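PDB 4MLG: beta-xylosidase from Uncultured organism, which probably cleaves xylose units from the non-reducing ends of beta-1,4-xylo-oligosaccharides, as a calcium-containing beta-propeller hydrolase of glycoside hydrolase family 43. Local coordinates for residues A[70-76]-A[97-101]; A[108-112]-A[128-134]; A[202-207]-A[254-260]. All blocks are in the same frame, centred on the assembly; numbering follows the deposited sequence.

Interaction 1 (A[70-76]-A[97-101])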
ATOM      1  N   VAL A  70      -2.330 -25.794   0.158  1.00 61.28           N
ATOM      2  CA  VAL A  70      -3.450 -25.245   0.915  1.00 61.94           C
ATOM      3  C   VAL A  70      -3.726 -23.798   0.525  1.00 62.39           C
ATOM      4  O   VAL A  70      -4.743 -23.224   0.918  1.00 63.75           O
ATOM      5  CB  VAL A  70      -3.186 -25.302   2.426  1.00 59.27           C
ATOM      6  CG1 VAL A  70      -3.137 -26.745   2.904  1.00 60.43           C
ATOM      7  CG2 VAL A  70      -1.893 -24.573   2.760  1.00 55.78           C
ATOM      8  N   LEU A  71      -2.812 -23.214  -0.244  1.00 61.19           N
ATOM      9  CA  LEU A  71      -2.941 -21.829  -0.682  1.00 61.31           C
ATOM     10  C   LEU A  71      -1.987 -21.542  -1.835  1.00 62.07           C
ATOM     11  O   LEU A  71      -0.836 -21.972  -1.813  1.00 61.94           O
ATOM     12  CB  LEU A  71      -2.649 -20.873   0.479  1.00 58.70           C
ATOM     13  CG  LEU A  71      -2.923 -19.385   0.249  1.00 56.62           C
ATOM     14  CD1 LEU A  71      -4.417 -19.130   0.128  1.00 57.62           C
ATOM     15  CD2 LEU A  71      -2.323 -18.541   1.364  1.00 54.92           C
ATOM     16  N   ARG A  72      -2.474 -20.821  -2.841  1.00 62.86           N
ATOM     17  CA  ARG A  72      -1.627 -20.373  -3.944  1.00 62.30           C
ATOM     18  C   ARG A  72      -1.988 -18.945  -4.342  1.00 60.42           C
ATOM     19  O   ARG A  72      -3.088 -18.472  -4.054  1.00 60.69           O
ATOM     20  CB  ARG A  72      -1.738 -21.316  -5.146  1.00 66.93           C
ATOM     21  CG  ARG A  72      -3.094 -21.307  -5.833  1.00 73.04           C
ATOM     22  CD  ARG A  72      -3.143 -22.307  -6.982  1.00 78.16           C
ATOM     23  NE  ARG A  72      -2.977 -23.684  -6.522  1.00 81.31           N
ATOM     24  CZ  ARG A  72      -3.982 -24.491  -6.192  1.00 84.95           C
ATOM     25  NH1 ARG A  72      -5.234 -24.062  -6.272  1.00 87.21           N
ATOM     26  NH2 ARG A  72      -3.736 -25.728  -5.783  1.00 85.77           N
ATOM     27  N   THR A  73      -1.056 -18.265  -5.003  1.00 59.89           N
ATOM     28  CA  THR A  73      -1.236 -16.863  -5.376  1.00 61.23           C
ATOM     29  C   THR A  73      -2.471 -16.611  -6.242  1.00 64.04           C
ATOM     30  O   THR A  73      -3.067 -15.540  -6.175  1.00 64.23           O
ATOM     31  CB  THR A  73       0.008 -16.303  -6.094  1.00 61.42           C
ATOM     32  OG1 THR A  73       0.277 -17.081  -7.267  1.00 65.10           O
ATOM     33  CG2 THR A  73       1.218 -16.349  -5.175  1.00 59.43           C
ATOM     34  N   GLU A  74      -2.854 -17.596  -7.049  1.00 67.41           N
ATOM     35  CA  GLU A  74      -4.028 -17.457  -7.908  1.00 72.03           C
ATOM     36  C   GLU A  74      -5.309 -17.319  -7.091  1.00 71.30           C
ATOM     37  O   GLU A  74      -6.234 -16.609  -7.486  1.00 73.16           O
ATOM     38  CB  GLU A  74      -4.159 -18.646  -8.863  1.00 78.33           C
ATOM     39  CG  GLU A  74      -3.052 -18.765  -9.896  1.00 82.95           C
ATOM     40  CD  GLU A  74      -1.922 -19.666  -9.439  1.00 85.79           C
ATOM     41  OE1 GLU A  74      -1.452 -20.484 -10.257  1.00 88.42           O
ATOM     42  OE2 GLU A  74      -1.502 -19.555  -8.269  1.00 84.79           O
ATOM     43  N   ASP A  75      -5.359 -18.004  -5.952  1.00 68.94           N
ATOM     44  CA  ASP A  75      -6.552 -18.012  -5.112  1.00 68.57           C
ATOM     45  C   ASP A  75      -6.708 -16.722  -4.307  1.00 63.19           C
ATOM     46  O   ASP A  75      -7.759 -16.473  -3.717  1.00 62.83           O
ATOM     47  CB  ASP A  75      -6.532 -19.217  -4.165  1.00 70.81           C
ATOM     48  CG  ASP A  75      -6.364 -20.534  -4.897  1.00 73.48           C
ATOM     49  OD1 ASP A  75      -6.624 -20.576  -6.117  1.00 75.61           O
ATOM     50  OD2 ASP A  75      -5.974 -21.529  -4.251  1.00 73.27           O
ATOM     51  N   ILE A  76      -5.658 -15.907  -4.283  1.00 59.44           N
ATOM     52  CA  ILE A  76      -5.685 -14.650  -3.541  1.00 57.10           C
ATOM     53  C   ILE A  76      -6.118 -13.497  -4.447  1.00 58.03           C
ATOM     54  O   ILE A  76      -5.495 -13.245  -5.476  1.00 58.25           O
ATOM     55  CB  ILE A  76      -4.309 -14.341  -2.916  1.00 52.78           C
ATOM     56  CG1 ILE A  76      -3.806 -15.545  -2.121  1.00 49.63           C
ATOM     57  CG2 ILE A  76      -4.387 -13.111  -2.027  1.00 53.57           C
ATOM     58  CD1 ILE A  76      -2.411 -15.367  -1.561  1.00 47.43           C
ATOM     59  N   MET A  97      -4.031 -18.194   9.079  1.00 65.43           N
ATOM     60  CA  MET A  97      -2.733 -18.154   8.414  1.00 64.76           C
ATOM     61  C   MET A  97      -2.382 -16.733   7.992  1.00 63.93           C
ATOM     62  O   MET A  97      -3.153 -16.077   7.292  1.00 64.79           O
ATOM     63  CB  MET A  97      -2.715 -19.076   7.194  1.00 64.58           C
ATOM     64  CG  MET A  97      -1.453 -18.950   6.357  1.00 63.27           C
ATOM     65  SD  MET A  97      -1.444 -20.047   4.928  1.00 55.26           S
ATOM     66  CE  MET A  97      -1.467 -21.650   5.726  1.00 45.54           C
ATOM     67  N   TYR A  98      -1.219 -16.259   8.422  1.00 62.45           N
ATOM     68  CA  TYR A  98      -0.768 -14.919   8.071  1.00 60.07           C
ATOM     69  C   TYR A  98       0.381 -14.981   7.072  1.00 60.12           C
ATOM     70  O   TYR A  98       1.492 -15.391   7.408  1.00 61.20           O
ATOM     71  CB  TYR A  98      -0.356 -14.144   9.324  1.00 58.06           C
ATOM     72  CG  TYR A  98      -1.509 -13.855  10.258  1.00 57.56           C
ATOM     73  CD1 TYR A  98      -2.165 -12.633  10.224  1.00 57.13           C
ATOM     74  CD2 TYR A  98      -1.950 -14.809  11.167  1.00 58.46           C
ATOM     75  CE1 TYR A  98      -3.218 -12.363  11.074  1.00 57.61           C
ATOM     76  CE2 TYR A  98      -3.004 -14.548  12.021  1.00 59.36           C
ATOM     77  CZ  TYR A  98      -3.634 -13.325  11.969  1.00 58.79           C
ATOM     78  OH  TYR A  98      -4.684 -13.061  12.815  1.00 59.99           O
ATOM     79  N   PHE A  99       0.101 -14.572   5.840  1.00 58.54           N
ATOM     80  CA  PHE A  99       1.077 -14.659   4.763  1.00 56.19           C
ATOM     81  C   PHE A  99       1.495 -13.282   4.257  1.00 53.77           C
ATOM     82  O   PHE A  99       0.668 -12.379   4.139  1.00 53.40           O
ATOM     83  CB  PHE A  99       0.519 -15.490   3.604  1.00 56.92           C
ATOM     84  CG  PHE A  99      -0.760 -14.950   3.026  1.00 57.77           C
ATOM     85  CD1 PHE A  99      -0.738 -14.054   1.968  1.00 56.92           C
ATOM     86  CD2 PHE A  99      -1.987 -15.346   3.535  1.00 58.75           C
ATOM     87  CE1 PHE A  99      -1.913 -13.555   1.439  1.00 56.99           C
ATOM     88  CE2 PHE A  99      -3.165 -14.853   3.007  1.00 58.78           C
ATOM     89  CZ  PHE A  99      -3.127 -13.957   1.957  1.00 57.72           C
ATOM     90  N   PRO A 100       2.792 -13.120   3.966  1.00 52.10           N
ATOM     91  CA  PRO A 100       3.307 -11.910   3.328  1.00 50.28           C
ATOM     92  C   PRO A 100       3.212 -12.034   1.811  1.00 50.49           C
ATOM     93  O   PRO A 100       3.407 -13.122   1.269  1.00 50.62           O
ATOM     94  CB  PRO A 100       4.768 -11.891   3.770  1.00 48.57           C
ATOM     95  CG  PRO A 100       5.124 -13.323   3.911  1.00 50.12           C
ATOM     96  CD  PRO A 100       3.871 -14.050   4.338  1.00 51.70           C
ATOM     97  N   LEU A 101       2.905 -10.932   1.140  1.00 50.57           N
ATOM     98  CA  LEU A 101       2.719 -10.949  -0.306  1.00 51.51           C
ATOM     99  C   LEU A 101       2.715  -9.528  -0.843  1.00 51.18           C
ATOM    100  O   LEU A 101       2.000  -8.666  -0.332  1.00 51.46           O
ATOM    101  CB  LEU A 101       1.399 -11.640  -0.663  1.00 53.42           C
ATOM    102  CG  LEU A 101       1.059 -11.834  -2.142  1.00 55.95           C
ATOM    103  CD1 LEU A 101       1.880 -12.961  -2.745  1.00 56.86           C
ATOM    104  CD2 LEU A 101      -0.424 -12.107  -2.306  1.00 58.13           C
TER
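Ile76, Leu71 and Leu101 bury 57, 48 and 48 Å² respectively in this contact, and Phe99 fills the gap between them with a nearly equal 47 Å². All four CA-to-CB bonds point toward the opposite segment, so the side chains interleave in a purely apolar layer. Leu71 lays CD2 over one face of the Phe99 ring, 4.3 Å from the centroid and 25° off the ring normal, which qualifies as a CH-pi contact. Leu71 CD2 also reaches Met97 SD at 4.0 Å. Ile76 enters from beyond the strand, because 73-75 take helical backbone angles and turn the chain back, with Ile76 N bonded to Thr73 O at 3.2 Å. Ile76 CD1 lies 3.5 Å from Phe99 CE1 and 3.9 Å from Leu101 CD2. The axes of strands 70-72 and 97-101 approach to 10.8 Å, with their N-to-C directions 23° apart, a separation suited to sheets packed face to face rather than bonded edge to edge. They belong to successive antiparallel sheets, blades of the beta-propeller: strand 64-72 pairs with 50-56, whose Tyr51 touches Leu71, Met97 and Phe99, while strand 94-102 lies between 81-91 and 108-115, with Leu83 and Trp78 closing around Phe99 and Leu101.

Interaction 2 (A[108-112]-A[128-134])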
ATOM      1  N   PHE A 108       4.946  -4.971  -0.182  1.00 43.70           N
ATOM      2  CA  PHE A 108       4.695  -6.113   0.692  1.00 42.87           C
ATOM      3  C   PHE A 108       3.596  -5.828   1.708  1.00 43.83           C
ATOM      4  O   PHE A 108       3.680  -4.881   2.489  1.00 42.91           O
ATOM      5  CB  PHE A 108       5.976  -6.578   1.393  1.00 42.03           C
ATOM      6  CG  PHE A 108       6.565  -7.830   0.804  1.00 41.83           C
ATOM      7  CD1 PHE A 108       5.878  -9.034   0.872  1.00 41.53           C
ATOM      8  CD2 PHE A 108       7.804  -7.807   0.182  1.00 41.61           C
ATOM      9  CE1 PHE A 108       6.412 -10.188   0.327  1.00 42.20           C
ATOM     10  CE2 PHE A 108       8.344  -8.959  -0.363  1.00 43.18           C
ATOM     11  CZ  PHE A 108       7.646 -10.150  -0.291  1.00 43.72           C
ATOM     12  N   ARG A 109       2.557  -6.654   1.671  1.00 45.89           N
ATOM     13  CA  ARG A 109       1.458  -6.568   2.621  1.00 48.55           C
ATOM     14  C   ARG A 109       1.304  -7.923   3.292  1.00 50.82           C
ATOM     15  O   ARG A 109       1.961  -8.892   2.906  1.00 50.63           O
ATOM     16  CB  ARG A 109       0.157  -6.187   1.914  1.00 50.70           C
ATOM     17  CG  ARG A 109       0.202  -4.868   1.155  1.00 51.43           C
ATOM     18  CD  ARG A 109       0.413  -3.688   2.090  1.00 53.43           C
ATOM     19  NE  ARG A 109       0.158  -2.412   1.426  1.00 55.61           N
ATOM     20  CZ  ARG A 109       0.249  -1.228   2.023  1.00 56.61           C
ATOM     21  NH1 ARG A 109       0.594  -1.151   3.301  1.00 56.81           N
ATOM     22  NH2 ARG A 109      -0.004  -0.118   1.343  1.00 56.25           N
ATOM     23  N   ILE A 110       0.438  -7.990   4.298  1.00 53.48           N
ATOM     24  CA  ILE A 110       0.186  -9.244   4.996  1.00 56.33           C
ATOM     25  C   ILE A 110      -1.297  -9.593   4.954  1.00 57.98           C
ATOM     26  O   ILE A 110      -2.141  -8.802   5.376  1.00 60.29           O
ATOM     27  CB  ILE A 110       0.669  -9.182   6.456  1.00 59.28           C
ATOM     28  CG1 ILE A 110       2.185  -8.980   6.503  1.00 59.65           C
ATOM     29  CG2 ILE A 110       0.279 -10.451   7.205  1.00 61.59           C
ATOM     30  CD1 ILE A 110       2.752  -8.872   7.903  1.00 60.11           C
ATOM     31  N   GLY A 111      -1.609 -10.777   4.439  1.00 57.81           N
ATOM     32  CA  GLY A 111      -2.989 -11.203   4.298  1.00 59.38           C
ATOM     33  C   GLY A 111      -3.364 -12.309   5.264  1.00 59.79           C
ATOM     34  O   GLY A 111      -2.494 -12.918   5.892  1.00 59.75           O
ATOM     35  N   VAL A 112      -4.663 -12.571   5.378  1.00 59.23           N
ATOM     36  CA  VAL A 112      -5.164 -13.596   6.286  1.00 59.82           C
ATOM     37  C   VAL A 112      -5.926 -14.690   5.541  1.00 59.24           C
ATOM     38  O   VAL A 112      -6.801 -14.404   4.722  1.00 59.44           O
ATOM     39  CB  VAL A 112      -6.082 -12.989   7.364  1.00 62.31           C
ATOM     40  CG1 VAL A 112      -6.654 -14.081   8.257  1.00 63.46           C
ATOM     41  CG2 VAL A 112      -5.322 -11.966   8.192  1.00 62.99           C
ATOM     42  N   PRO A 128      -5.611  -7.335   1.968  1.00 53.87           N
ATOM     43  CA  PRO A 128      -4.594  -7.474   3.013  1.00 52.75           C
ATOM     44  C   PRO A 128      -4.991  -6.724   4.278  1.00 52.75           C
ATOM     45  O   PRO A 128      -5.882  -5.876   4.234  1.00 53.90           O
ATOM     46  CB  PRO A 128      -3.361  -6.823   2.383  1.00 52.35           C
ATOM     47  CG  PRO A 128      -3.911  -5.855   1.396  1.00 52.48           C
ATOM     48  CD  PRO A 128      -5.127  -6.527   0.834  1.00 53.78           C
ATOM     49  N   ILE A 129      -4.333  -7.043   5.389  1.00 52.50           N
ATOM     50  CA  ILE A 129      -4.582  -6.376   6.662  1.00 52.23           C
ATOM     51  C   ILE A 129      -4.309  -4.878   6.558  1.00 51.55           C
ATOM     52  O   ILE A 129      -3.279  -4.463   6.029  1.00 51.07           O
ATOM     53  CB  ILE A 129      -3.705  -6.974   7.780  1.00 53.49           C
ATOM     54  CG1 ILE A 129      -4.005  -8.464   7.959  1.00 54.91           C
ATOM     55  CG2 ILE A 129      -3.912  -6.229   9.091  1.00 53.72           C
ATOM     56  CD1 ILE A 129      -3.165  -9.130   9.034  1.00 55.70           C
ATOM     57  N   LYS A 130      -5.240  -4.073   7.058  1.00 53.11           N
ATOM     58  CA  LYS A 130      -5.104  -2.622   7.023  1.00 54.34           C
ATOM     59  C   LYS A 130      -3.883  -2.155   7.809  1.00 54.64           C
ATOM     60  O   LYS A 130      -3.725  -2.490   8.984  1.00 55.98           O
ATOM     61  CB  LYS A 130      -6.365  -1.958   7.578  1.00 55.45           C
ATOM     62  CG  LYS A 130      -7.635  -2.315   6.824  1.00 56.07           C
ATOM     63  CD  LYS A 130      -8.865  -1.789   7.540  1.00 56.44           C
ATOM     64  CE  LYS A 130     -10.120  -2.034   6.720  1.00 56.38           C
ATOM     65  NZ  LYS A 130     -10.309  -3.475   6.395  1.00 55.99           N
ATOM     66  N   GLY A 131      -3.021  -1.385   7.152  1.00 53.97           N
ATOM     67  CA  GLY A 131      -1.844  -0.833   7.797  1.00 53.56           C
ATOM     68  C   GLY A 131      -0.643  -1.757   7.754  1.00 54.58           C
ATOM     69  O   GLY A 131       0.465  -1.361   8.115  1.00 55.41           O
ATOM     70  N   SER A 132      -0.863  -2.989   7.309  1.00 54.42           N
ATOM     71  CA  SER A 132       0.198  -3.990   7.267  1.00 53.91           C
ATOM     72  C   SER A 132       1.278  -3.634   6.250  1.00 52.71           C
ATOM     73  O   SER A 132       0.995  -3.033   5.212  1.00 51.80           O
ATOM     74  CB  SER A 132      -0.380  -5.369   6.947  1.00 55.10           C
ATOM     75  OG  SER A 132      -1.013  -5.370   5.680  1.00 55.15           O
ATOM     76  N   TYR A 133       2.514  -4.008   6.559  1.00 51.95           N
ATOM     77  CA  TYR A 133       3.637  -3.773   5.661  1.00 50.63           C
ATOM     78  C   TYR A 133       4.778  -4.736   5.967  1.00 52.21           C
ATOM     79  O   TYR A 133       4.726  -5.472   6.954  1.00 54.68           O
ATOM     80  CB  TYR A 133       4.110  -2.319   5.748  1.00 50.28           C
ATOM     81  CG  TYR A 133       4.656  -1.901   7.098  1.00 51.44           C
ATOM     82  CD1 TYR A 133       6.021  -1.911   7.346  1.00 51.56           C
ATOM     83  CD2 TYR A 133       3.809  -1.479   8.116  1.00 52.46           C
ATOM     84  CE1 TYR A 133       6.530  -1.523   8.569  1.00 51.83           C
ATOM     85  CE2 TYR A 133       4.309  -1.088   9.346  1.00 52.65           C
ATOM     86  CZ  TYR A 133       5.672  -1.112   9.566  1.00 52.48           C
ATOM     87  OH  TYR A 133       6.182  -0.725  10.784  1.00 53.03           O
ATOM     88  N   SER A 134       5.798  -4.730   5.112  1.00 51.07           N
ATOM     89  CA  SER A 134       6.931  -5.646   5.233  1.00 51.14           C
ATOM     90  C   SER A 134       6.490  -7.112   5.224  1.00 53.01           C
ATOM     91  O   SER A 134       5.430  -7.441   4.693  1.00 52.32           O
ATOM     92  CB  SER A 134       7.770  -5.332   6.474  1.00 49.50           C
ATOM     93  OG  SER A 134       8.976  -6.072   6.468  1.00 48.92           O
TER
HETATM   94  O   HOH W   1       5.705  -3.028   2.419  1.00 49.04           O
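Arg109 NH1 donates to Ser132 O at 2.7 Å (158°), and Ile129 N donates to Ile110 O at 2.8 Å (168°). Between these bonds, Ser132 OG accepts from Ile110 N at 3.3 Å and donates to Ile129 O at a very short 2.5 Å, so the hydroxyl stitches strand and turn together. That turn is type II, from Ile129 to Ser132, closed by Ser132 N to Ile129 O at 3.1 Å; Gly131 takes the positive phi of its third position. Water 1 bridges Phe108 O (2.7 Å) and Ser134 N (3.2 Å). The register, from Phe108 with Ser134 to Gly111 with Pro128, makes the irregular segment run antiparallel to strand 108-115. It follows 123-124, the outermost strand of this propeller blade, and leads to 138-141 of the next sheet. Arg109 also reaches the second subunit, with NH2 in a salt bridge to Asp103 and NH1 hydrogen-bonded to Asn105, both of that neighbouring chain; Gly131 O accepts from the same Asn105. Apolar packing surrounds the bonds: Ile129 CD1 meets Val112 CG2 at 3.7 Å and Ile110 CG2 at 4.1 Å, while Pro128 CB lies 3.6 Å from Arg109 CB.

Interaction 3 (A[202-207]-A[254-260])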
ATOM      1  N   LEU A 202      10.073  -3.272  18.462  1.00 52.32           N
ATOM      2  CA  LEU A 202      10.473  -4.248  19.463  1.00 50.87           C
ATOM      3  C   LEU A 202      11.963  -4.059  19.692  1.00 49.92           C
ATOM      4  O   LEU A 202      12.784  -4.653  18.993  1.00 49.21           O
ATOM      5  CB  LEU A 202      10.199  -5.675  18.995  1.00 49.02           C
ATOM      6  CG  LEU A 202      10.471  -6.742  20.059  1.00 48.44           C
ATOM      7  CD1 LEU A 202       9.364  -6.750  21.108  1.00 48.42           C
ATOM      8  CD2 LEU A 202      10.644  -8.119  19.438  1.00 46.91           C
ATOM      9  N   MET A 203      12.304  -3.217  20.661  1.00 49.48           N
ATOM     10  CA  MET A 203      13.692  -2.837  20.891  1.00 48.81           C
ATOM     11  C   MET A 203      14.572  -4.027  21.261  1.00 50.39           C
ATOM     12  O   MET A 203      14.296  -4.743  22.223  1.00 51.55           O
ATOM     13  CB  MET A 203      13.777  -1.764  21.978  1.00 46.65           C
ATOM     14  CG  MET A 203      12.901  -0.552  21.712  1.00 45.08           C
ATOM     15  SD  MET A 203      12.946   0.653  23.053  1.00 76.06           S
ATOM     16  CE  MET A 203      14.613   1.280  22.898  1.00 65.17           C
ATOM     17  N   ILE A 204      15.625  -4.240  20.477  1.00 50.60           N
ATOM     18  CA  ILE A 204      16.638  -5.229  20.815  1.00 51.37           C
ATOM     19  C   ILE A 204      17.885  -4.497  21.304  1.00 53.49           C
ATOM     20  O   ILE A 204      18.418  -3.632  20.606  1.00 52.54           O
ATOM     21  CB  ILE A 204      16.975  -6.139  19.619  1.00 48.85           C
ATOM     22  CG1 ILE A 204      15.692  -6.702  19.007  1.00 47.51           C
ATOM     23  CG2 ILE A 204      17.890  -7.271  20.055  1.00 49.68           C
ATOM     24  CD1 ILE A 204      15.928  -7.653  17.860  1.00 47.20           C
ATOM     25  N   LEU A 205      18.342  -4.837  22.505  1.00 56.57           N
ATOM     26  CA  LEU A 205      19.387  -4.064  23.170  1.00 58.61           C
ATOM     27  C   LEU A 205      20.707  -4.808  23.356  1.00 62.06           C
ATOM     28  O   LEU A 205      20.809  -6.004  23.089  1.00 60.41           O
ATOM     29  CB  LEU A 205      18.892  -3.580  24.534  1.00 57.56           C
ATOM     30  CG  LEU A 205      17.572  -2.814  24.568  1.00 56.20           C
ATOM     31  CD1 LEU A 205      17.253  -2.372  25.987  1.00 57.90           C
ATOM     32  CD2 LEU A 205      17.621  -1.622  23.630  1.00 55.18           C
ATOM     33  N   ASP A 206      21.711  -4.071  23.827  1.00 69.01           N
ATOM     34  CA  ASP A 206      22.994  -4.633  24.234  1.00 74.05           C
ATOM     35  C   ASP A 206      22.841  -5.360  25.558  1.00 77.45           C
ATOM     36  O   ASP A 206      21.733  -5.513  26.071  1.00 78.20           O
ATOM     37  CB  ASP A 206      24.021  -3.515  24.435  1.00 78.66           C
ATOM     38  CG  ASP A 206      24.639  -3.043  23.140  1.00 82.94           C
ATOM     39  OD1 ASP A 206      24.829  -3.876  22.231  1.00 84.82           O
ATOM     40  OD2 ASP A 206      24.944  -1.836  23.038  1.00 84.51           O
ATOM     41  N   GLU A 207      23.966  -5.793  26.117  1.00 80.03           N
ATOM     42  CA  GLU A 207      23.993  -6.264  27.492  1.00 82.05           C
ATOM     43  C   GLU A 207      24.034  -5.036  28.392  1.00 79.36           C
ATOM     44  O   GLU A 207      23.810  -5.123  29.599  1.00 80.65           O
ATOM     45  CB  GLU A 207      25.212  -7.154  27.746  1.00 88.52           C
ATOM     46  CG  GLU A 207      25.301  -8.379  26.843  1.00 92.33           C
ATOM     47  CD  GLU A 207      25.913  -8.072  25.487  1.00 94.98           C
ATOM     48  OE1 GLU A 207      26.359  -6.924  25.279  1.00 96.71           O
ATOM     49  OE2 GLU A 207      25.951  -8.979  24.629  1.00 95.08           O
ATOM     50  N   PRO A 254       5.772  -9.354  26.041  1.00 64.59           N
ATOM     51  CA  PRO A 254       5.716  -9.316  24.574  1.00 63.34           C
ATOM     52  C   PRO A 254       6.089  -7.967  23.957  1.00 62.50           C
ATOM     53  O   PRO A 254       6.449  -7.923  22.779  1.00 61.37           O
ATOM     54  CB  PRO A 254       4.249  -9.649  24.265  1.00 62.62           C
ATOM     55  CG  PRO A 254       3.513  -9.423  25.549  1.00 63.57           C
ATOM     56  CD  PRO A 254       4.486  -9.781  26.619  1.00 64.30           C
ATOM     57  N   TYR A 255       6.006  -6.892  24.734  1.00 64.54           N
ATOM     58  CA  TYR A 255       6.347  -5.563  24.235  1.00 65.47           C
ATOM     59  C   TYR A 255       7.756  -5.146  24.637  1.00 67.40           C
ATOM     60  O   TYR A 255       8.559  -4.755  23.791  1.00 68.22           O
ATOM     61  CB  TYR A 255       5.352  -4.519  24.748  1.00 64.85           C
ATOM     62  CG  TYR A 255       3.972  -4.606  24.140  1.00 61.34           C
ATOM     63  CD1 TYR A 255       3.720  -4.108  22.869  1.00 59.97           C
ATOM     64  CD2 TYR A 255       2.915  -5.166  24.846  1.00 60.78           C
ATOM     65  CE1 TYR A 255       2.457  -4.176  22.313  1.00 58.69           C
ATOM     66  CE2 TYR A 255       1.649  -5.237  24.299  1.00 59.97           C
ATOM     67  CZ  TYR A 255       1.426  -4.741  23.032  1.00 59.61           C
ATOM     68  OH  TYR A 255       0.167  -4.813  22.484  1.00 62.08           O
ATOM     69  N   GLY A 256       8.035  -5.229  25.937  1.00 71.95           N
ATOM     70  CA  GLY A 256       9.272  -4.737  26.525  1.00 69.92           C
ATOM     71  C   GLY A 256      10.536  -5.129  25.790  1.00 69.40           C
ATOM     72  O   GLY A 256      10.586  -6.187  25.163  1.00 70.96           O
ATOM     73  N   PRO A 257      11.563  -4.269  25.861  1.00 67.71           N
ATOM     74  CA  PRO A 257      12.831  -4.447  25.146  1.00 66.13           C
ATOM     75  C   PRO A 257      13.458  -5.811  25.405  1.00 65.05           C
ATOM     76  O   PRO A 257      13.398  -6.316  26.524  1.00 66.69           O
ATOM     77  CB  PRO A 257      13.713  -3.342  25.729  1.00 69.59           C
ATOM     78  CG  PRO A 257      12.755  -2.288  26.136  1.00 70.61           C
ATOM     79  CD  PRO A 257      11.547  -3.020  26.642  1.00 70.54           C
ATOM     80  N   PHE A 258      14.038  -6.400  24.365  1.00 61.39           N
ATOM     81  CA  PHE A 258      14.709  -7.687  24.485  1.00 59.65           C
ATOM     82  C   PHE A 258      16.221  -7.522  24.444  1.00 59.30           C
ATOM     83  O   PHE A 258      16.759  -6.852  23.563  1.00 58.95           O
ATOM     84  CB  PHE A 258      14.245  -8.641  23.382  1.00 58.22           C
ATOM     85  CG  PHE A 258      12.938  -9.317  23.680  1.00 59.97           C
ATOM     86  CD1 PHE A 258      12.900 -10.656  24.030  1.00 60.28           C
ATOM     87  CD2 PHE A 258      11.749  -8.610  23.622  1.00 60.78           C
ATOM     88  CE1 PHE A 258      11.700 -11.280  24.310  1.00 61.57           C
ATOM     89  CE2 PHE A 258      10.544  -9.228  23.901  1.00 61.16           C
ATOM     90  CZ  PHE A 258      10.520 -10.564  24.248  1.00 61.57           C
ATOM     91  N   THR A 259      16.901  -8.133  25.407  1.00 59.10           N
ATOM     92  CA  THR A 259      18.353  -8.054  25.492  1.00 59.06           C
ATOM     93  C   THR A 259      19.013  -9.238  24.794  1.00 58.18           C
ATOM     94  O   THR A 259      18.724 -10.393  25.111  1.00 58.03           O
ATOM     95  CB  THR A 259      18.819  -7.999  26.960  1.00 61.46           C
ATOM     96  OG1 THR A 259      18.497  -6.717  27.516  1.00 63.26           O
ATOM     97  CG2 THR A 259      20.318  -8.226  27.058  1.00 60.50           C
ATOM     98  N   TYR A 260      19.893  -8.939  23.840  1.00 57.94           N
ATOM     99  CA  TYR A 260      20.657  -9.958  23.119  1.00 58.15           C
ATOM    100  C   TYR A 260      21.367 -10.919  24.067  1.00 58.91           C
ATOM    101  O   TYR A 260      21.876 -10.513  25.114  1.00 58.37           O
ATOM    102  CB  TYR A 260      21.681  -9.299  22.188  1.00 58.84           C
ATOM    103  CG  TYR A 260      22.664 -10.266  21.559  1.00 60.79           C
ATOM    104  CD1 TYR A 260      22.351 -10.944  20.388  1.00 60.25           C
ATOM    105  CD2 TYR A 260      23.911 -10.497  22.134  1.00 62.20           C
ATOM    106  CE1 TYR A 260      23.248 -11.828  19.810  1.00 60.22           C
ATOM    107  CE2 TYR A 260      24.810 -11.378  21.565  1.00 62.28           C
ATOM    108  CZ  TYR A 260      24.474 -12.040  20.403  1.00 61.58           C
ATOM    109  OH  TYR A 260      25.369 -12.917  19.833  1.00 62.54           O
TER
HETATM  110  O   HOH W   2      10.505  -2.836  23.281  1.00 53.82           O
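Leu202 and Phe258 form the apolar centre, with CD1 of the leucine 3.9 Å from CE2 of the ring; that methyl also lies 3.4 Å from Tyr255 O, under the bend that leads into the second strand. Phe258 shares its sheet face with Ile204, and Phe236 of strand 233-239 touches both Leu202 and Ile204. Across the sheet, Leu205 and Thr259 occupy the more exposed face, where Pro257 CB packs against Leu205 CD1 at 3.7 Å and Met203 CB at 4.1 Å. Three backbone bonds prove the pairing to be parallel. Phe258 N donates to Met203 O at 2.7 Å and Phe258 O accepts from Leu205 N at 2.8 Å, so Phe258 clasps the residues flanking Ile204; Tyr260 N then continues the alternation to Leu205 O at 3.2 Å. Before the first bridge, water 2 accepts from Met203 N (3.2 Å) and donates to Tyr255 O (2.8 Å). Toward the far end, Glu207 OE2 sits 3.6 Å from Tyr260 CD2, near the plane of that ring, and Asp206 turns away to a salt bridge with Arg219. Strands 200-205 and 258-265 each end an antiparallel four-stranded unit, 138-205 and 223-265, so this short parallel pair joins the outer edges of two successive blades within the five-bladed beta-propeller characteristic of family 43.

Interactions 1 and 2 meet in one blade, through segments 97-101 and 108-112, with centres 12 Å apart. Strands 94-102 and 108-115 are neighbours in the sheet, joined by probable hydrogen bonds from Gly111 N to Phe99 O (2.8 Å) and from Leu101 N to Arg109 O (2.9 Å). One strand thus faces the preceding blade and the next meets the 128-134 loop and the subunit interface. Interaction 3 stands apart: its centre is 31 Å from that of interaction 1, across the chain's centre, and 24 Å from that of interaction 2. The calcium ion, bound by Asp85 and His274, lies about 11 Å from the side chains of Phe99 and Ile110 and about 13 Å from that of Leu202.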